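Local coordinates for type IV secretion system protein VirB11 (Brucella suis, PDB 2GZA) that belongs to the secretion ATPases and hydrolyses ATP as a hexamer for the type IV secretion system that may help establish the bacterium's replication niche in the host, at residues 191-196 with 212-217; 203-208 with 255-260. One frame throughout, in Å; residues are numbered along the deposited sequence.

Interaction 1: 191-196 with 212-217; sequences LMKALM and PELFLP
A mostly apolar, buried contact with one polar tie joins Lys-193 and Met-196, on the helix that follows the predicted ATP-binding loop, to Leu-214, in the loop between strands 205-209 and 222-226. Leu-214 is central: its CD2 lies 3.8 Å from CG of Lys-193 and equally far from SD of Met-196, whose side chain crosses that of Leu-214 at about a right angle. The bend of Met-196 at chi3 (49°) carries CE onward to CD2 of Leu-216, 3.6 Å away and again roughly perpendicular. The polar tie is Lys-193 NZ to Glu-213 O, 3.1 Å. The C=O...N angle is 155° and the ammonium nitrogen is tilted 17° from the carbonyl plane. CG of the lysine touches the leucine, while CD and CE run on past the carbonyl oxygen of Glu-213 to NZ. Leu-214 is the centre of an inverse gamma turn, and its N is hydrogen-bonded to Glu-209 OE1, so the loop is also held from the strand side. The carboxylate of Glu-213 turns to Ser-123 N of a second subunit, placing the contact beside a hexamer interface. The loop leaving strand 205-209, packed against the predicted Walker A helix, fits a P-loop NTPase domain.

Interaction 2: 203-208 with 255-260; sequences QRLITI and RILLAE
Bends at chi2 (-112°), which sets CD, and chi3 (-74°), which sets NE, kink the Arg-255 chain on its way out to Gln-203, whose own chain is extended beyond CG. Arg-255 NH1 donates to Gln-203 OE1 over 3.2 Å. NH1 lies in the amide carbonyl plane on a lone pair of OE1, and OE1 lies near the guanidinium plane; amide and guanidinium are nearly coplanar. NH2 also bonds to Val-172 O and NE to Gly-279 O, so carbonyl oxygens from three parts of the chain are among its partners. Between the backbones, the register is parallel, with Leu-205 opposite Arg-255 and Ile-208 opposite Leu-258. Five hydrogen bonds join them, among them Leu-257 N to Ile-206 O at 2.8 Å. Leu-205, Thr-207, Arg-255 and Leu-257 share one face, where CD1 of Leu-205 lies 3.9 Å from CD1 of Leu-257; Thr-207 OG1 bonds to His-224 ND1. On the other face Ile-208 sets CD1 3.8 Å from CG2 of Ile-256, the two chains side by side, and helix 241-248 packs over Ile-208. Strand 205-209 also pairs with 222-226 on its far side. Neighbouring parallel strands with a helix packed on one face are characteristic of the alpha/beta core of a P-loop NTPase.

How the interactions relate
Both contacts are largely buried, but interaction 1 has an exposed edge at Phe-215, while interaction 2 has no exposed touching residue. They share the strand 205-209 region, since the loop of interaction 1 leaves that strand and folds back over it. The centre of interaction 2 lies about 5 Å from the centre of the chain, that of interaction 1 about 14 Å. Chemistry follows place: the sheet pair 203-208 with 255-260 rests on regular backbone bonding and buries 518 Å², whereas 191-196 with 212-217 relies on side-chain packing plus one lysine tie, buries 299 Å² and reaches another subunit. They meet directly: Leu-216 CD2 packs 3.7 Å from Leu-205 CD1, joining loop and sheet.

Interaction 1: 191-196 with 212-217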
loop_
_atom_site.group_PDB
_atom_site.type_symbol
_atom_site.label_atom_id
_atom_site.label_comp_id
_atom_site.label_asym_id
_atom_site.label_seq_id
_atom_site.Cartn_x
_atom_site.Cartn_y
_atom_site.Cartn_z
ATOM N N LEU C 191 27.796 30.944 -6.282
ATOM C CA LEU C 191 27.246 30.896 -7.636
ATOM C C LEU C 191 25.788 31.371 -7.649
ATOM O O LEU C 191 25.369 32.127 -8.531
ATOM C CB LEU C 191 27.364 29.494 -8.230
ATOM C CG LEU C 191 26.795 29.287 -9.636
ATOM C CD1 LEU C 191 27.441 30.233 -10.651
ATOM C CD2 LEU C 191 26.962 27.839 -10.065
ATOM N N MET C 192 25.024 30.932 -6.659
ATOM C CA MET C 192 23.630 31.340 -6.520
ATOM C C MET C 192 23.546 32.867 -6.443
ATOM O O MET C 192 22.700 33.481 -7.102
ATOM C CB MET C 192 22.990 30.647 -5.307
ATOM C CG MET C 192 21.524 30.946 -5.064
ATOM S SD MET C 192 20.652 29.698 -4.056
ATOM C CE MET C 192 21.863 29.341 -2.778
ATOM N N LYS C 193 24.444 33.471 -5.668
ATOM C CA LYS C 193 24.520 34.933 -5.564
ATOM C C LYS C 193 24.944 35.594 -6.876
ATOM O O LYS C 193 24.449 36.670 -7.214
ATOM C CB LYS C 193 25.456 35.361 -4.431
ATOM C CG LYS C 193 24.890 35.126 -3.044
ATOM C CD LYS C 193 25.413 36.138 -2.033
ATOM C CE LYS C 193 26.767 35.738 -1.475
ATOM N NZ LYS C 193 27.100 36.503 -0.241
ATOM N N ALA C 194 25.854 34.953 -7.604
ATOM C CA ALA C 194 26.254 35.441 -8.917
ATOM C C ALA C 194 25.063 35.438 -9.865
ATOM O O ALA C 194 24.864 36.381 -10.617
ATOM C CB ALA C 194 27.390 34.602 -9.482
ATOM N N LEU C 195 24.271 34.374 -9.814
ATOM C CA LEU C 195 23.089 34.239 -10.666
ATOM C C LEU C 195 21.988 35.235 -10.316
ATOM O O LEU C 195 21.240 35.681 -11.190
ATOM C CB LEU C 195 22.532 32.812 -10.611
ATOM C CG LEU C 195 23.355 31.688 -11.244
ATOM C CD1 LEU C 195 22.736 30.342 -10.929
ATOM C CD2 LEU C 195 23.505 31.871 -12.749
ATOM N N MET C 196 21.893 35.578 -9.036
ATOM C CA MET C 196 20.910 36.541 -8.553
ATOM C C MET C 196 21.195 37.952 -9.049
ATOM O O MET C 196 20.272 38.758 -9.197
ATOM C CB MET C 196 20.841 36.512 -7.030
ATOM C CG MET C 196 19.905 35.458 -6.459
ATOM S SD MET C 196 20.334 34.898 -4.786
ATOM C CE MET C 196 20.554 36.436 -3.913
ATOM N N PRO C 212 21.854 34.487 7.289
ATOM C CA PRO C 212 21.881 35.636 6.385
ATOM C C PRO C 212 23.093 35.573 5.461
ATOM O O PRO C 212 24.230 35.749 5.912
ATOM C CB PRO C 212 21.968 36.840 7.335
ATOM C CG PRO C 212 21.679 36.293 8.705
ATOM C CD PRO C 212 22.098 34.873 8.684
ATOM N N GLU C 213 22.842 35.293 4.185
ATOM C CA GLU C 213 23.909 35.162 3.191
ATOM C C GLU C 213 23.529 35.768 1.852
ATOM O O GLU C 213 24.378 36.294 1.142
ATOM C CB GLU C 213 24.283 33.694 2.977
ATOM C CG GLU C 213 25.185 33.094 4.039
ATOM C CD GLU C 213 25.513 31.633 3.778
ATOM O OE1 GLU C 213 24.646 30.908 3.243
ATOM O OE2 GLU C 213 26.638 31.209 4.110
ATOM N N LEU C 214 22.248 35.674 1.509
ATOM C CA LEU C 214 21.761 36.131 0.214
ATOM C C LEU C 214 21.363 37.607 0.246
ATOM O O LEU C 214 20.196 37.955 0.047
ATOM C CB LEU C 214 20.599 35.247 -0.270
ATOM C CG LEU C 214 20.847 33.734 -0.465
ATOM C CD1 LEU C 214 19.546 32.977 -0.667
ATOM C CD2 LEU C 214 21.794 33.450 -1.614
ATOM N N PHE C 215 22.345 38.465 0.503
ATOM C CA PHE C 215 22.131 39.911 0.531
ATOM C C PHE C 215 21.836 40.440 -0.867
ATOM O O PHE C 215 22.323 39.891 -1.855
ATOM C CB PHE C 215 23.345 40.618 1.129
ATOM C CG PHE C 215 23.862 39.972 2.380
ATOM C CD1 PHE C 215 23.147 40.056 3.567
ATOM C CD2 PHE C 215 25.065 39.273 2.370
ATOM C CE1 PHE C 215 23.622 39.452 4.722
ATOM C CE2 PHE C 215 25.549 38.671 3.519
ATOM C CZ PHE C 215 24.825 38.759 4.700
ATOM N N LEU C 216 21.027 41.496 -0.943
ATOM C CA LEU C 216 20.609 42.058 -2.228
ATOM C C LEU C 216 20.811 43.576 -2.290
ATOM O O LEU C 216 19.843 44.339 -2.202
ATOM C CB LEU C 216 19.149 41.686 -2.526
ATOM C CG LEU C 216 18.829 40.196 -2.700
ATOM C CD1 LEU C 216 17.408 39.867 -2.280
ATOM C CD2 LEU C 216 19.090 39.720 -4.123
ATOM N N PRO C 217 22.068 44.018 -2.460
ATOM C CA PRO C 217 22.386 45.449 -2.456
ATOM C C PRO C 217 21.750 46.212 -3.627
ATOM O O PRO C 217 21.476 47.407 -3.515
ATOM C CB PRO C 217 23.916 45.463 -2.571
ATOM C CG PRO C 217 24.260 44.169 -3.225
ATOM C CD PRO C 217 23.269 43.188 -2.687
#

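Interaction 2: 203-208 with 255-260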
loop_
_atom_site.group_PDB
_atom_site.type_symbol
_atom_site.label_atom_id
_atom_site.label_comp_id
_atom_site.label_asym_id
_atom_site.label_seq_id
_atom_site.Cartn_x
_atom_site.Cartn_y
_atom_site.Cartn_z
ATOM N N GLN C 203 12.695 43.962 -10.045
ATOM C CA GLN C 203 11.831 42.848 -9.678
ATOM C C GLN C 203 11.804 42.645 -8.171
ATOM O O GLN C 203 12.801 42.867 -7.486
ATOM C CB GLN C 203 12.271 41.571 -10.384
ATOM C CG GLN C 203 11.970 41.556 -11.879
ATOM C CD GLN C 203 12.275 40.222 -12.544
ATOM O OE1 GLN C 203 12.567 39.230 -11.882
ATOM N NE2 GLN C 203 12.209 40.199 -13.862
ATOM N N ARG C 204 10.656 42.233 -7.654
ATOM C CA ARG C 204 10.501 42.025 -6.226
ATOM C C ARG C 204 11.010 40.636 -5.831
ATOM O O ARG C 204 10.551 39.636 -6.379
ATOM C CB ARG C 204 9.039 42.222 -5.818
ATOM C CG ARG C 204 8.773 41.961 -4.348
ATOM C CD ARG C 204 7.425 42.479 -3.927
ATOM N NE ARG C 204 7.423 42.808 -2.505
ATOM C CZ ARG C 204 6.672 42.204 -1.595
ATOM N NH1 ARG C 204 5.832 41.240 -1.945
ATOM N NH2 ARG C 204 6.745 42.581 -0.335
ATOM N N LEU C 205 11.945 40.584 -4.881
ATOM C CA LEU C 205 12.558 39.316 -4.461
ATOM C C LEU C 205 12.326 39.012 -2.991
ATOM O O LEU C 205 12.336 39.901 -2.145
ATOM C CB LEU C 205 14.064 39.286 -4.760
ATOM C CG LEU C 205 14.552 39.690 -6.153
ATOM C CD1 LEU C 205 16.063 39.550 -6.255
ATOM C CD2 LEU C 205 13.880 38.876 -7.228
ATOM N N ILE C 206 12.112 37.739 -2.701
ATOM C CA ILE C 206 11.987 37.272 -1.334
ATOM C C ILE C 206 12.946 36.098 -1.114
ATOM O O ILE C 206 12.879 35.101 -1.824
ATOM C CB ILE C 206 10.519 36.899 -1.000
ATOM C CG1 ILE C 206 9.599 38.115 -1.233
ATOM C CG2 ILE C 206 10.417 36.374 0.431
ATOM C CD1 ILE C 206 8.145 37.935 -0.834
ATOM N N THR C 207 13.855 36.245 -0.151
ATOM C CA THR C 207 14.797 35.188 0.186
ATOM C C THR C 207 14.292 34.436 1.393
ATOM O O THR C 207 13.696 35.032 2.284
ATOM C CB THR C 207 16.224 35.717 0.482
ATOM O OG1 THR C 207 16.186 36.650 1.567
ATOM C CG2 THR C 207 16.813 36.378 -0.741
ATOM N N ILE C 208 14.525 33.126 1.403
ATOM C CA ILE C 208 14.187 32.274 2.538
ATOM C C ILE C 208 15.442 31.545 2.980
ATOM O O ILE C 208 15.973 30.704 2.253
ATOM C CB ILE C 208 13.084 31.241 2.197
ATOM C CG1 ILE C 208 11.796 31.945 1.762
ATOM C CG2 ILE C 208 12.803 30.355 3.408
ATOM C CD1 ILE C 208 10.850 31.091 0.970
ATOM N N ARG C 255 10.253 36.734 -7.905
ATOM C CA ARG C 255 10.847 35.417 -7.663
ATOM C C ARG C 255 11.096 35.123 -6.191
ATOM O O ARG C 255 11.267 36.039 -5.373
ATOM C CB ARG C 255 12.112 35.147 -8.491
ATOM C CG ARG C 255 12.878 36.361 -8.979
ATOM C CD ARG C 255 12.787 36.481 -10.500
ATOM N NE ARG C 255 13.623 35.474 -11.146
ATOM C CZ ARG C 255 14.111 35.561 -12.378
ATOM N NH1 ARG C 255 13.860 36.616 -13.135
ATOM N NH2 ARG C 255 14.860 34.580 -12.851
ATOM N N ILE C 256 11.097 33.830 -5.874
ATOM C CA ILE C 256 11.373 33.340 -4.533
ATOM C C ILE C 256 12.729 32.665 -4.536
ATOM O O ILE C 256 13.004 31.816 -5.384
ATOM C CB ILE C 256 10.271 32.364 -4.074
ATOM C CG1 ILE C 256 8.923 33.088 -4.035
ATOM C CG2 ILE C 256 10.587 31.803 -2.704
ATOM C CD1 ILE C 256 7.715 32.217 -4.313
ATOM N N LEU C 257 13.577 33.068 -3.598
ATOM C CA LEU C 257 14.943 32.586 -3.534
ATOM C C LEU C 257 15.148 31.846 -2.227
ATOM O O LEU C 257 15.509 32.434 -1.210
ATOM C CB LEU C 257 15.925 33.741 -3.708
ATOM C CG LEU C 257 15.677 34.604 -4.951
ATOM C CD1 LEU C 257 16.446 35.925 -4.863
ATOM C CD2 LEU C 257 16.017 33.848 -6.235
ATOM N N LEU C 258 14.867 30.547 -2.270
ATOM C CA LEU C 258 15.122 29.641 -1.156
ATOM C C LEU C 258 16.591 29.248 -1.183
ATOM O O LEU C 258 17.046 28.649 -2.155
ATOM C CB LEU C 258 14.266 28.384 -1.305
ATOM C CG LEU C 258 13.663 27.657 -0.095
ATOM C CD1 LEU C 258 13.450 26.198 -0.450
ATOM C CD2 LEU C 258 14.477 27.765 1.181
ATOM N N ALA C 259 17.322 29.578 -0.126
ATOM C CA ALA C 259 18.749 29.279 -0.059
ATOM C C ALA C 259 19.046 27.821 -0.397
ATOM O O ALA C 259 19.910 27.536 -1.222
ATOM C CB ALA C 259 19.310 29.634 1.307
ATOM N N GLU C 260 18.303 26.905 0.216
ATOM C CA GLU C 260 18.642 25.487 0.156
ATOM C C GLU C 260 17.430 24.578 0.337
ATOM O O GLU C 260 16.602 24.797 1.217
ATOM C CB GLU C 260 19.680 25.162 1.227
ATOM C CG GLU C 260 20.509 23.942 0.925
ATOM C CD GLU C 260 21.399 23.548 2.076
ATOM O OE1 GLU C 260 21.588 22.333 2.266
ATOM O OE2 GLU C 260 21.901 24.442 2.794
#